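Local coordinates for protein genome packaging NTPase B204 (Sulfolobus turreted icosahedral virus 2, PDB 4KFU) that probably hydrolyses nucleoside triphosphates to power the packaging of viral DNA, as a P-loop ATPase of the FtsK-HerA superfamily, at residues Ser18-His23 against Ile155-Arg160; Asn163-Ile168 against Glu178-Leu183; Ala174-Lys179 against Gln196-His201. All blocks are in the same frame, centred on the assembly; numbering follows the deposited sequence.

Contact 1: Ser18-His23 against Ile155-Arg160; sequences SYLIKH and IMFYTR. With MG (magnesium ion), chain K; ACP (phosphomethylphosphonic acid adenylate ester), chain E.
Leu20 meets Ile155 and Phe157 just behind the P-loop (Walker A), where helix 17-31 covers strand 153-156, which lies between strands 6-10 and 188-192 in the sheet. The dense part is small and wholly apolar. Leu20 and Ile155 approach tip to tip, CD2 of the leucine lying 3.9 Å from CG2 of the isoleucine, while the same Leu20 CD2 stands obliquely to the aromatic ring, 4.1 Å from Phe157 CZ. Because Leu20 CG is turned away from its backbone N (chi1 -153°), the branch reaches across to the strand; Phe25 and Phe188 pack round the same leucine. Beyond Phe157 the two chains part: Tyr158 and Arg160 are exposed and run away from the helix. Another flank of the helix holds the nucleotide analogue. C5 of its adenine lies 3.4 Å above the plane of the Tyr19 ring, displaced toward its rim, and His23 ND1 lies over the centre of the opposite face, so the ring is covered on both sides. Tyr19 N donates to the alpha-phosphate oxygen O2A. A magnesium ion bridges the beta- and gamma-phosphate groups and carries three waters; its protein ligand is Ser18 OG, 2.2 Å from the metal and also hydrogen-bonded to Asp103 OD2.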
loop_
_atom_site.group_PDB
_atom_site.type_symbol
_atom_site.label_atom_id
_atom_site.label_comp_id
_atom_site.label_asym_id
_atom_site.label_seq_id
_atom_site.Cartn_x
_atom_site.Cartn_y
_atom_site.Cartn_z
ATOM N N SER A 18 6.327 7.367 -0.347
ATOM C CA SER A 18 5.321 8.002 0.511
ATOM C C SER A 18 4.880 9.323 -0.093
ATOM O O SER A 18 3.731 9.731 0.064
ATOM C CB SER A 18 5.856 8.230 1.920
ATOM O OG SER A 18 5.871 7.025 2.645
ATOM N N TYR A 19 5.803 9.982 -0.783
ATOM C CA TYR A 19 5.500 11.229 -1.484
ATOM C C TYR A 19 4.444 10.960 -2.546
ATOM O O TYR A 19 3.518 11.746 -2.733
ATOM C CB TYR A 19 6.770 11.777 -2.127
ATOM C CG TYR A 19 6.691 13.221 -2.588
ATOM C CD1 TYR A 19 6.997 14.268 -1.719
ATOM C CD2 TYR A 19 6.328 13.536 -3.893
ATOM C CE1 TYR A 19 6.936 15.594 -2.137
ATOM C CE2 TYR A 19 6.261 14.853 -4.319
ATOM C CZ TYR A 19 6.568 15.877 -3.436
ATOM O OH TYR A 19 6.503 17.178 -3.860
ATOM N N LEU A 20 4.600 9.842 -3.249
ATOM C CA LEU A 20 3.601 9.367 -4.203
ATOM C C LEU A 20 2.220 9.181 -3.548
ATOM O O LEU A 20 1.187 9.562 -4.106
ATOM C CB LEU A 20 4.073 8.040 -4.812
ATOM C CG LEU A 20 3.576 7.673 -6.207
ATOM C CD1 LEU A 20 3.854 8.796 -7.186
ATOM C CD2 LEU A 20 4.246 6.375 -6.676
ATOM N N ILE A 21 2.206 8.565 -2.371
ATOM C CA ILE A 21 0.957 8.367 -1.644
ATOM C C ILE A 21 0.339 9.716 -1.277
ATOM O O ILE A 21 -0.859 9.940 -1.509
ATOM C CB ILE A 21 1.171 7.513 -0.379
ATOM C CG1 ILE A 21 1.490 6.066 -0.777
ATOM C CG2 ILE A 21 -0.061 7.540 0.510
ATOM C CD1 ILE A 21 1.848 5.158 0.386
ATOM N N LYS A 22 1.164 10.615 -0.735
ATOM C CA LYS A 22 0.669 11.895 -0.212
ATOM C C LYS A 22 0.255 12.874 -1.299
ATOM O O LYS A 22 -0.676 13.654 -1.107
ATOM C CB LYS A 22 1.724 12.557 0.683
ATOM C CG LYS A 22 2.063 11.780 1.955
ATOM C CD LYS A 22 3.388 12.268 2.547
ATOM C CE LYS A 22 3.872 11.357 3.671
ATOM N NZ LYS A 22 5.198 11.785 4.214
ATOM N N HIS A 23 0.943 12.846 -2.437
ATOM C CA HIS A 23 0.740 13.886 -3.448
ATOM C C HIS A 23 0.226 13.369 -4.782
ATOM O O HIS A 23 0.069 14.134 -5.725
ATOM C CB HIS A 23 2.013 14.703 -3.650
ATOM C CG HIS A 23 2.449 15.441 -2.425
ATOM N ND1 HIS A 23 3.651 15.199 -1.798
ATOM C CD2 HIS A 23 1.839 16.418 -1.710
ATOM C CE1 HIS A 23 3.769 16.002 -0.752
ATOM N NE2 HIS A 23 2.681 16.744 -0.674
ATOM N N ILE A 155 4.282 -0.671 -8.319
ATOM C CA ILE A 155 5.096 0.496 -8.630
ATOM C C ILE A 155 6.476 0.325 -8.004
ATOM O O ILE A 155 6.588 -0.032 -6.829
ATOM C CB ILE A 155 4.420 1.801 -8.143
ATOM C CG1 ILE A 155 3.137 2.055 -8.948
ATOM C CG2 ILE A 155 5.380 2.980 -8.245
ATOM C CD1 ILE A 155 2.390 3.306 -8.569
ATOM N N MET A 156 7.528 0.550 -8.794
ATOM C CA MET A 156 8.890 0.341 -8.306
ATOM C C MET A 156 9.810 1.516 -8.610
ATOM O O MET A 156 9.773 2.072 -9.718
ATOM C CB MET A 156 9.471 -0.946 -8.915
ATOM C CG MET A 156 8.818 -2.211 -8.376
ATOM S SD MET A 156 9.152 -3.671 -9.380
ATOM C CE MET A 156 8.093 -3.381 -10.758
ATOM N N PHE A 157 10.624 1.897 -7.624
ATOM C CA PHE A 157 11.676 2.909 -7.831
ATOM C C PHE A 157 13.007 2.194 -8.057
ATOM O O PHE A 157 13.071 0.969 -8.012
ATOM C CB PHE A 157 11.775 3.859 -6.631
ATOM C CG PHE A 157 10.564 4.748 -6.461
ATOM C CD1 PHE A 157 10.596 6.077 -6.861
ATOM C CD2 PHE A 157 9.382 4.247 -5.926
ATOM C CE1 PHE A 157 9.470 6.912 -6.714
ATOM C CE2 PHE A 157 8.244 5.079 -5.770
ATOM C CZ PHE A 157 8.296 6.408 -6.176
ATOM N N TYR A 158 14.067 2.964 -8.269
ATOM C CA TYR A 158 15.373 2.423 -8.625
ATOM C C TYR A 158 15.876 1.306 -7.710
ATOM O O TYR A 158 15.838 1.432 -6.484
ATOM C CB TYR A 158 16.425 3.551 -8.662
ATOM C CG TYR A 158 17.843 3.024 -8.616
ATOM C CD1 TYR A 158 18.484 2.595 -9.781
ATOM C CD2 TYR A 158 18.544 2.941 -7.413
ATOM C CE1 TYR A 158 19.785 2.085 -9.747
ATOM C CE2 TYR A 158 19.854 2.435 -7.368
ATOM C CZ TYR A 158 20.462 2.013 -8.535
ATOM O OH TYR A 158 21.749 1.504 -8.490
ATOM N N THR A 159 16.365 0.225 -8.310
ATOM C CA THR A 159 17.235 -0.699 -7.593
ATOM C C THR A 159 18.126 -1.504 -8.530
ATOM O O THR A 159 17.745 -1.787 -9.665
ATOM C CB THR A 159 16.439 -1.669 -6.684
ATOM O OG1 THR A 159 17.368 -2.442 -5.915
ATOM C CG2 THR A 159 15.564 -2.602 -7.518
ATOM N N ARG A 160 19.320 -1.850 -8.057
ATOM C CA ARG A 160 20.170 -2.828 -8.747
ATOM C C ARG A 160 20.634 -3.909 -7.788
ATOM O O ARG A 160 21.567 -4.646 -8.085
ATOM C CB ARG A 160 21.378 -2.153 -9.409
ATOM C CG ARG A 160 20.995 -1.286 -10.580
ATOM C CD ARG A 160 22.201 -0.723 -11.288
ATOM N NE ARG A 160 21.773 0.150 -12.372
ATOM C CZ ARG A 160 22.544 0.518 -13.387
ATOM N NH1 ARG A 160 23.794 0.083 -13.464
ATOM N NH2 ARG A 160 22.061 1.326 -14.320
HETATM MG MG MG K . 7.755 6.688 3.649
HETATM P PG ACP E . 10.710 6.904 4.625
HETATM O O1G ACP E . 11.556 5.542 4.610
HETATM O O2G ACP E . 9.153 6.519 4.651
HETATM O O3G ACP E . 11.074 7.711 5.819
HETATM P PB ACP E . 10.156 7.354 1.689
HETATM O O1B ACP E . 8.597 7.135 2.005
HETATM O O2B ACP E . 10.774 6.148 1.108
HETATM C C3B ACP E . 11.101 7.876 3.146
HETATM P PA ACP E . 9.388 9.901 0.708
HETATM O O1A ACP E . 9.116 10.200 2.164
HETATM O O2A ACP E . 8.248 9.722 -0.273
HETATM O O3A ACP E . 10.278 8.555 0.605
HETATM O "O5'" ACP E . 10.303 11.074 0.095
HETATM C "C5'" ACP E . 11.528 11.517 0.674
HETATM C "C4'" ACP E . 11.820 12.927 0.144
HETATM O "O4'" ACP E . 12.070 12.966 -1.268
HETATM C "C3'" ACP E . 10.647 13.863 0.392
HETATM O "O3'" ACP E . 10.936 14.717 1.507
HETATM C "C2'" ACP E . 10.525 14.714 -0.849
HETATM O "O2'" ACP E . 10.957 16.019 -0.485
HETATM C "C1'" ACP E . 11.481 14.124 -1.877
HETATM N N9 ACP E . 10.663 13.729 -3.054
HETATM C C8 ACP E . 10.030 12.549 -3.208
HETATM N N7 ACP E . 9.365 12.500 -4.394
HETATM C C5 ACP E . 9.559 13.676 -5.015
HETATM C C6 ACP E . 9.142 14.287 -6.299
HETATM N N6 ACP E . 8.352 13.637 -7.183
HETATM N N1 ACP E . 9.569 15.543 -6.558
HETATM C C2 ACP E . 10.352 16.220 -5.694
HETATM N N3 ACP E . 10.771 15.726 -4.515
HETATM C C4 ACP E . 10.415 14.478 -4.125
HETATM O O HOH W 1 7.203 4.682 3.475
HETATM O O HOH W 2 6.704 6.352 5.432
HETATM O O HOH W 3 7.868 8.694 4.186
#

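Contact 2: Asn163-Ile168 against Glu178-Leu183; sequences NELRWI and EKVKTL. With ACP (phosphomethylphosphonic acid adenylate ester), chain F.
Leu165 lies across Lys181 at about a right angle and slants over Val180, so its two methyls serve different neighbours. CD2 is the inner one, 3.6 Å from Val180 CG1; CD1 rests on the aliphatic part of the lysine, 3.9 Å from both Lys181 CD and Lys181 CE. A bend at chi3 (69°) turns CE back toward that methyl, so that CE as well as CD lies against it. Ile168, one turn further along its helix, also meets the valine at a slant, with its CD1 4.1 Å from Val180 CG1. Val180 CG1 is thus the methyl shared by both helix residues, and it gets there by standing between its own backbone N and carbonyl carbon (chi1 77°). These side chains join helix 162-171, which follows strand 153-156 in this P-loop NTPase fold, to Val180 and Lys181, just after Lys179 in the chain; Met156 of that strand touches both Ile168 and Val180. Elsewhere on this helix the buried Glu164 accepts hydrogen bonds at both carboxylate oxygens, OE2 taking the amide of Val140. Past the packed residues the chain turns to a second bound nucleotide analogue, whose adenine N6 donates to Leu183 O at 3.0 Å, with an N-H...O angle of 155°.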
loop_
_atom_site.group_PDB
_atom_site.type_symbol
_atom_site.label_atom_id
_atom_site.label_comp_id
_atom_site.label_asym_id
_atom_site.label_seq_id
_atom_site.Cartn_x
_atom_site.Cartn_y
_atom_site.Cartn_z
ATOM N N ASN A 163 19.418 -9.563 -5.179
ATOM C CA ASN A 163 18.285 -10.325 -4.644
ATOM C C ASN A 163 16.944 -9.684 -5.000
ATOM O O ASN A 163 15.960 -10.376 -5.283
ATOM C CB ASN A 163 18.388 -10.546 -3.127
ATOM C CG ASN A 163 17.516 -11.716 -2.652
ATOM O OD1 ASN A 163 17.313 -12.695 -3.389
ATOM N ND2 ASN A 163 16.993 -11.620 -1.428
ATOM N N GLU A 164 16.903 -8.356 -4.993
ATOM C CA GLU A 164 15.700 -7.659 -5.415
ATOM C C GLU A 164 15.387 -7.927 -6.874
ATOM O O GLU A 164 14.242 -8.156 -7.220
ATOM C CB GLU A 164 15.836 -6.150 -5.205
ATOM C CG GLU A 164 15.679 -5.704 -3.771
ATOM C CD GLU A 164 15.302 -4.218 -3.657
ATOM O OE1 GLU A 164 16.228 -3.387 -3.595
ATOM O OE2 GLU A 164 14.087 -3.880 -3.627
ATOM N N LEU A 165 16.399 -7.851 -7.739
ATOM C CA LEU A 165 16.198 -8.083 -9.169
ATOM C C LEU A 165 15.690 -9.505 -9.431
ATOM O O LEU A 165 14.859 -9.729 -10.310
ATOM C CB LEU A 165 17.506 -7.822 -9.935
ATOM C CG LEU A 165 18.020 -6.383 -9.862
ATOM C CD1 LEU A 165 19.343 -6.204 -10.623
ATOM C CD2 LEU A 165 16.941 -5.438 -10.392
ATOM N N ARG A 166 16.190 -10.460 -8.659
ATOM C CA ARG A 166 15.773 -11.859 -8.798
ATOM C C ARG A 166 14.317 -12.050 -8.382
ATOM O O ARG A 166 13.577 -12.823 -9.000
ATOM C CB ARG A 166 16.674 -12.767 -7.957
ATOM C CG ARG A 166 16.344 -14.242 -8.083
ATOM C CD ARG A 166 17.220 -15.115 -7.174
ATOM N NE ARG A 166 17.120 -14.738 -5.762
ATOM C CZ ARG A 166 16.130 -15.115 -4.953
ATOM N NH1 ARG A 166 15.140 -15.872 -5.415
ATOM N NH2 ARG A 166 16.126 -14.731 -3.683
ATOM N N TRP A 167 13.914 -11.367 -7.314
ATOM C CA TRP A 167 12.530 -11.426 -6.845
ATOM C C TRP A 167 11.610 -10.797 -7.873
ATOM O O TRP A 167 10.530 -11.316 -8.169
ATOM C CB TRP A 167 12.391 -10.648 -5.532
ATOM C CG TRP A 167 12.527 -11.472 -4.328
ATOM C CD1 TRP A 167 13.630 -12.165 -3.923
ATOM C CD2 TRP A 167 11.520 -11.702 -3.335
ATOM N NE1 TRP A 167 13.370 -12.807 -2.736
ATOM C CE2 TRP A 167 12.078 -12.537 -2.355
ATOM C CE3 TRP A 167 10.200 -11.260 -3.178
ATOM C CZ2 TRP A 167 11.366 -12.957 -1.229
ATOM C CZ3 TRP A 167 9.491 -11.679 -2.069
ATOM C CH2 TRP A 167 10.076 -12.518 -1.107
ATOM N N ILE A 168 12.019 -9.645 -8.381
ATOM C CA ILE A 168 11.228 -8.955 -9.380
ATOM C C ILE A 168 11.039 -9.858 -10.608
ATOM O O ILE A 168 9.921 -10.007 -11.110
ATOM C CB ILE A 168 11.883 -7.598 -9.770
ATOM C CG1 ILE A 168 11.871 -6.637 -8.564
ATOM C CG2 ILE A 168 11.152 -6.953 -10.935
ATOM C CD1 ILE A 168 12.667 -5.337 -8.819
ATOM N N GLU A 178 14.684 -5.629 -15.554
ATOM C CA GLU A 178 15.693 -4.931 -16.354
ATOM C C GLU A 178 15.507 -3.416 -16.291
ATOM O O GLU A 178 16.486 -2.677 -16.193
ATOM C CB GLU A 178 15.668 -5.399 -17.811
ATOM C CG GLU A 178 17.010 -5.226 -18.506
ATOM C CD GLU A 178 18.136 -5.922 -17.749
ATOM O OE1 GLU A 178 17.967 -7.109 -17.378
ATOM O OE2 GLU A 178 19.186 -5.279 -17.504
ATOM N N LYS A 179 14.258 -2.957 -16.339
ATOM C CA LYS A 179 13.985 -1.529 -16.456
ATOM C C LYS A 179 14.143 -0.751 -15.140
ATOM O O LYS A 179 14.377 0.459 -15.144
ATOM C CB LYS A 179 12.599 -1.297 -17.064
ATOM C CG LYS A 179 12.426 -1.826 -18.512
ATOM C CD LYS A 179 13.410 -1.189 -19.479
ATOM C CE LYS A 179 13.167 -1.614 -20.946
ATOM N NZ LYS A 179 14.067 -2.722 -21.411
ATOM N N VAL A 180 14.033 -1.447 -14.013
ATOM C CA VAL A 180 14.146 -0.795 -12.706
ATOM C C VAL A 180 15.578 -0.298 -12.449
ATOM O O VAL A 180 15.799 0.653 -11.667
ATOM C CB VAL A 180 13.654 -1.742 -11.576
ATOM C CG1 VAL A 180 14.704 -2.805 -11.250
ATOM C CG2 VAL A 180 13.304 -0.960 -10.343
ATOM N N LYS A 181 16.537 -0.909 -13.153
ATOM C CA LYS A 181 17.962 -0.662 -12.925
ATOM C C LYS A 181 18.420 0.719 -13.380
ATOM O O LYS A 181 19.439 1.229 -12.914
ATOM C CB LYS A 181 18.814 -1.720 -13.650
ATOM C CG LYS A 181 18.532 -3.151 -13.225
ATOM C CD LYS A 181 19.441 -4.135 -13.961
ATOM C CE LYS A 181 20.882 -3.997 -13.496
ATOM N NZ LYS A 181 21.775 -5.065 -14.051
ATOM N N THR A 182 17.666 1.330 -14.286
ATOM C CA THR A 182 18.096 2.591 -14.879
ATOM C C THR A 182 17.229 3.794 -14.498
ATOM O O THR A 182 17.394 4.893 -15.043
ATOM C CB THR A 182 18.186 2.460 -16.417
ATOM O OG1 THR A 182 16.945 1.951 -16.919
ATOM C CG2 THR A 182 19.322 1.502 -16.803
ATOM N N LEU A 183 16.317 3.606 -13.549
ATOM C CA LEU A 183 15.439 4.712 -13.151
ATOM C C LEU A 183 16.215 5.819 -12.445
ATOM O O LEU A 183 17.014 5.551 -11.534
ATOM C CB LEU A 183 14.349 4.209 -12.208
ATOM C CG LEU A 183 13.399 3.146 -12.749
ATOM C CD1 LEU A 183 12.637 2.502 -11.590
ATOM C CD2 LEU A 183 12.447 3.783 -13.755
HETATM P PA ACP F . 23.126 11.086 -13.823
HETATM O O1A ACP F . 22.580 9.749 -14.271
HETATM O O2A ACP F . 24.470 11.547 -14.348
HETATM O O3A ACP F . 22.037 12.239 -14.132
HETATM O "O5'" ACP F . 23.184 11.073 -12.210
HETATM C "C5'" ACP F . 23.841 12.107 -11.472
HETATM C "C4'" ACP F . 23.610 11.845 -9.993
HETATM O "O4'" ACP F . 22.255 11.409 -9.772
HETATM C "C3'" ACP F . 24.515 10.731 -9.479
HETATM O "O3'" ACP F . 25.099 11.150 -8.241
HETATM C "C2'" ACP F . 23.582 9.592 -9.150
HETATM O "O2'" ACP F . 24.064 8.885 -8.011
HETATM C "C1'" ACP F . 22.267 10.302 -8.868
HETATM N N9 ACP F . 21.141 9.381 -9.122
HETATM C C8 ACP F . 20.956 8.670 -10.254
HETATM N N7 ACP F . 19.840 7.903 -10.169
HETATM C C5 ACP F . 19.306 8.119 -8.951
HETATM C C6 ACP F . 18.125 7.631 -8.214
HETATM N N6 ACP F . 17.291 6.733 -8.796
HETATM N N1 ACP F . 17.920 8.105 -6.957
HETATM C C2 ACP F . 18.758 8.996 -6.381
HETATM N N3 ACP F . 19.851 9.486 -7.001
HETATM C C4 ACP F . 20.170 9.088 -8.260
#

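Contact 3: Ala174-Lys179 against Gln196-His201; sequences AEAAEK and QTIKIH
Ile198 presses its CD1 methyl between Glu175 and Ala176, and van der Waals packing carries nearly all of the contact. The methyl lies 3.5 Å from Glu175 CG and 3.4 Å from the backbone N of Ala176, with Ala176 CB further off at 4.0 Å. It therefore touches the helix backbone, which the small alanine side chain does not screen. A second, looser apolar touch follows along the strand, where Ile200 CD1 is 4.3 Å from Lys179 CB; the remainder of the lysine leads away. Contacts between charged and apolar groups form the next class. The Glu175 and Ile198 side chains run antiparallel, each passing the other; with CG anti to the backbone N (chi1 -174°) and the glutamate chain extended beyond it, Glu175 CD lies 3.5 Å from Ile198 CD1. Backbone hydrogen bonds stay within the helix or within the sheet: Glu178 N to Ala174 O in the former, Lys199 with Ile190 and His201 with Phe188 in the latter, making 197-201 the edge strand of an antiparallel hairpin with 188-192. Gln196 and Thr197 form a G1 beta bulge opposite Asp192. Helix 174-179 lies over this edge, its axis 9.4 Å from the strand axis and running nearly parallel to it (16°). Methyls meet a helix turn and a glutamate, so the contact probably rests on dispersion and shape, with the charged end of Glu175 remaining at the surface.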
loop_
_atom_site.group_PDB
_atom_site.type_symbol
_atom_site.label_atom_id
_atom_site.label_comp_id
_atom_site.label_asym_id
_atom_site.label_seq_id
_atom_site.Cartn_x
_atom_site.Cartn_y
_atom_site.Cartn_z
ATOM N N ALA A 174 10.284 -10.072 -15.616
ATOM C CA ALA A 174 11.697 -9.969 -15.981
ATOM C C ALA A 174 12.005 -8.683 -16.756
ATOM O O ALA A 174 13.125 -8.154 -16.690
ATOM C CB ALA A 174 12.136 -11.208 -16.777
ATOM N N GLU A 175 11.014 -8.181 -17.489
ATOM C CA GLU A 175 11.140 -6.886 -18.166
ATOM C C GLU A 175 11.223 -5.738 -17.141
ATOM O O GLU A 175 11.960 -4.775 -17.336
ATOM C CB GLU A 175 9.950 -6.669 -19.111
ATOM C CG GLU A 175 10.039 -5.408 -19.994
ATOM C CD GLU A 175 8.746 -5.130 -20.779
ATOM O OE1 GLU A 175 7.885 -6.037 -20.881
ATOM O OE2 GLU A 175 8.587 -4.000 -21.297
ATOM N N ALA A 176 10.455 -5.846 -16.058
ATOM C CA ALA A 176 10.522 -4.880 -14.956
ATOM C C ALA A 176 11.890 -4.924 -14.287
ATOM O O ALA A 176 12.456 -3.886 -13.927
ATOM C CB ALA A 176 9.420 -5.184 -13.926
ATOM N N ALA A 177 12.415 -6.133 -14.100
ATOM C CA ALA A 177 13.701 -6.309 -13.443
ATOM C C ALA A 177 14.797 -5.618 -14.230
ATOM O O ALA A 177 15.749 -5.081 -13.648
ATOM C CB ALA A 177 14.030 -7.762 -13.284
ATOM N N GLU A 178 14.684 -5.629 -15.554
ATOM C CA GLU A 178 15.693 -4.931 -16.354
ATOM C C GLU A 178 15.507 -3.416 -16.291
ATOM O O GLU A 178 16.486 -2.677 -16.193
ATOM C CB GLU A 178 15.668 -5.399 -17.811
ATOM C CG GLU A 178 17.010 -5.226 -18.506
ATOM C CD GLU A 178 18.136 -5.922 -17.749
ATOM O OE1 GLU A 178 17.967 -7.109 -17.378
ATOM O OE2 GLU A 178 19.186 -5.279 -17.504
ATOM N N LYS A 179 14.258 -2.957 -16.339
ATOM C CA LYS A 179 13.985 -1.529 -16.456
ATOM C C LYS A 179 14.143 -0.751 -15.140
ATOM O O LYS A 179 14.377 0.459 -15.144
ATOM C CB LYS A 179 12.599 -1.297 -17.064
ATOM C CG LYS A 179 12.426 -1.826 -18.512
ATOM C CD LYS A 179 13.410 -1.189 -19.479
ATOM C CE LYS A 179 13.167 -1.614 -20.946
ATOM N NZ LYS A 179 14.067 -2.722 -21.411
ATOM N N GLN A 196 -0.020 -7.167 -17.977
ATOM C CA GLN A 196 1.412 -7.417 -18.063
ATOM C C GLN A 196 2.123 -6.322 -18.839
ATOM O O GLN A 196 2.974 -6.589 -19.692
ATOM C CB GLN A 196 1.694 -8.787 -18.674
ATOM C CG GLN A 196 1.131 -9.939 -17.870
ATOM C CD GLN A 196 1.332 -11.250 -18.587
ATOM O OE1 GLN A 196 0.914 -11.406 -19.736
ATOM N NE2 GLN A 196 2.002 -12.193 -17.930
ATOM N N THR A 197 1.771 -5.083 -18.528
ATOM C CA THR A 197 2.279 -3.943 -19.259
ATOM C C THR A 197 3.155 -3.070 -18.354
ATOM O O THR A 197 2.960 -3.021 -17.138
ATOM C CB THR A 197 1.107 -3.137 -19.875
ATOM O OG1 THR A 197 1.422 -2.780 -21.228
ATOM C CG2 THR A 197 0.786 -1.883 -19.063
ATOM N N ILE A 198 4.126 -2.393 -18.948
ATOM C CA ILE A 198 5.050 -1.553 -18.187
ATOM C C ILE A 198 5.102 -0.128 -18.716
ATOM O O ILE A 198 5.184 0.091 -19.924
ATOM C CB ILE A 198 6.484 -2.119 -18.231
ATOM C CG1 ILE A 198 6.527 -3.520 -17.627
ATOM C CG2 ILE A 198 7.462 -1.206 -17.489
ATOM C CD1 ILE A 198 7.928 -4.075 -17.506
ATOM N N LYS A 199 5.064 0.840 -17.806
ATOM C CA LYS A 199 5.263 2.239 -18.162
ATOM C C LYS A 199 6.252 2.883 -17.190
ATOM O O LYS A 199 6.180 2.648 -15.984
ATOM C CB LYS A 199 3.928 2.993 -18.133
ATOM N N ILE A 200 7.182 3.676 -17.716
ATOM C CA ILE A 200 8.098 4.443 -16.878
ATOM C C ILE A 200 7.484 5.813 -16.622
ATOM O O ILE A 200 7.044 6.483 -17.553
ATOM C CB ILE A 200 9.480 4.636 -17.544
ATOM C CG1 ILE A 200 10.070 3.288 -17.971
ATOM C CG2 ILE A 200 10.427 5.396 -16.613
ATOM C CD1 ILE A 200 10.220 2.310 -16.845
ATOM N N HIS A 201 7.442 6.231 -15.363
ATOM C CA HIS A 201 6.821 7.510 -15.029
ATOM C C HIS A 201 7.845 8.558 -14.598
ATOM O O HIS A 201 8.776 8.257 -13.836
ATOM C CB HIS A 201 5.763 7.308 -13.931
ATOM C CG HIS A 201 4.651 8.311 -13.965
ATOM N ND1 HIS A 201 4.793 9.601 -13.501
ATOM C CD2 HIS A 201 3.368 8.204 -14.393
ATOM C CE1 HIS A 201 3.653 10.252 -13.651
ATOM N NE2 HIS A 201 2.772 9.427 -14.192
#

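From the N terminus, contact 1 closes first, bringing strand 153-156 up to helix 17-31 across 131 residues holding most of the parallel sheet. Contacts 2 and 3 begin after contact 1 has closed and overlap each other: contact 2 closes a nine-residue, mostly helical loop leading from helix 162-171 into helix 174-179, and contact 3 opens within that span, at residue 174, and closes on the final strand. Both share Glu178 and Lys179. Contacts 1 and 2 are joined by probable hydrogen bonds, Arg160 NE to Lys181 O (2.6 Å) and Thr159 OG1 to Glu164 OE1 (2.8 Å). Met156 CE on Ala176 CB links contacts 1 and 3. Together they tie nucleotide-binding helix, sheet and C-terminal edge.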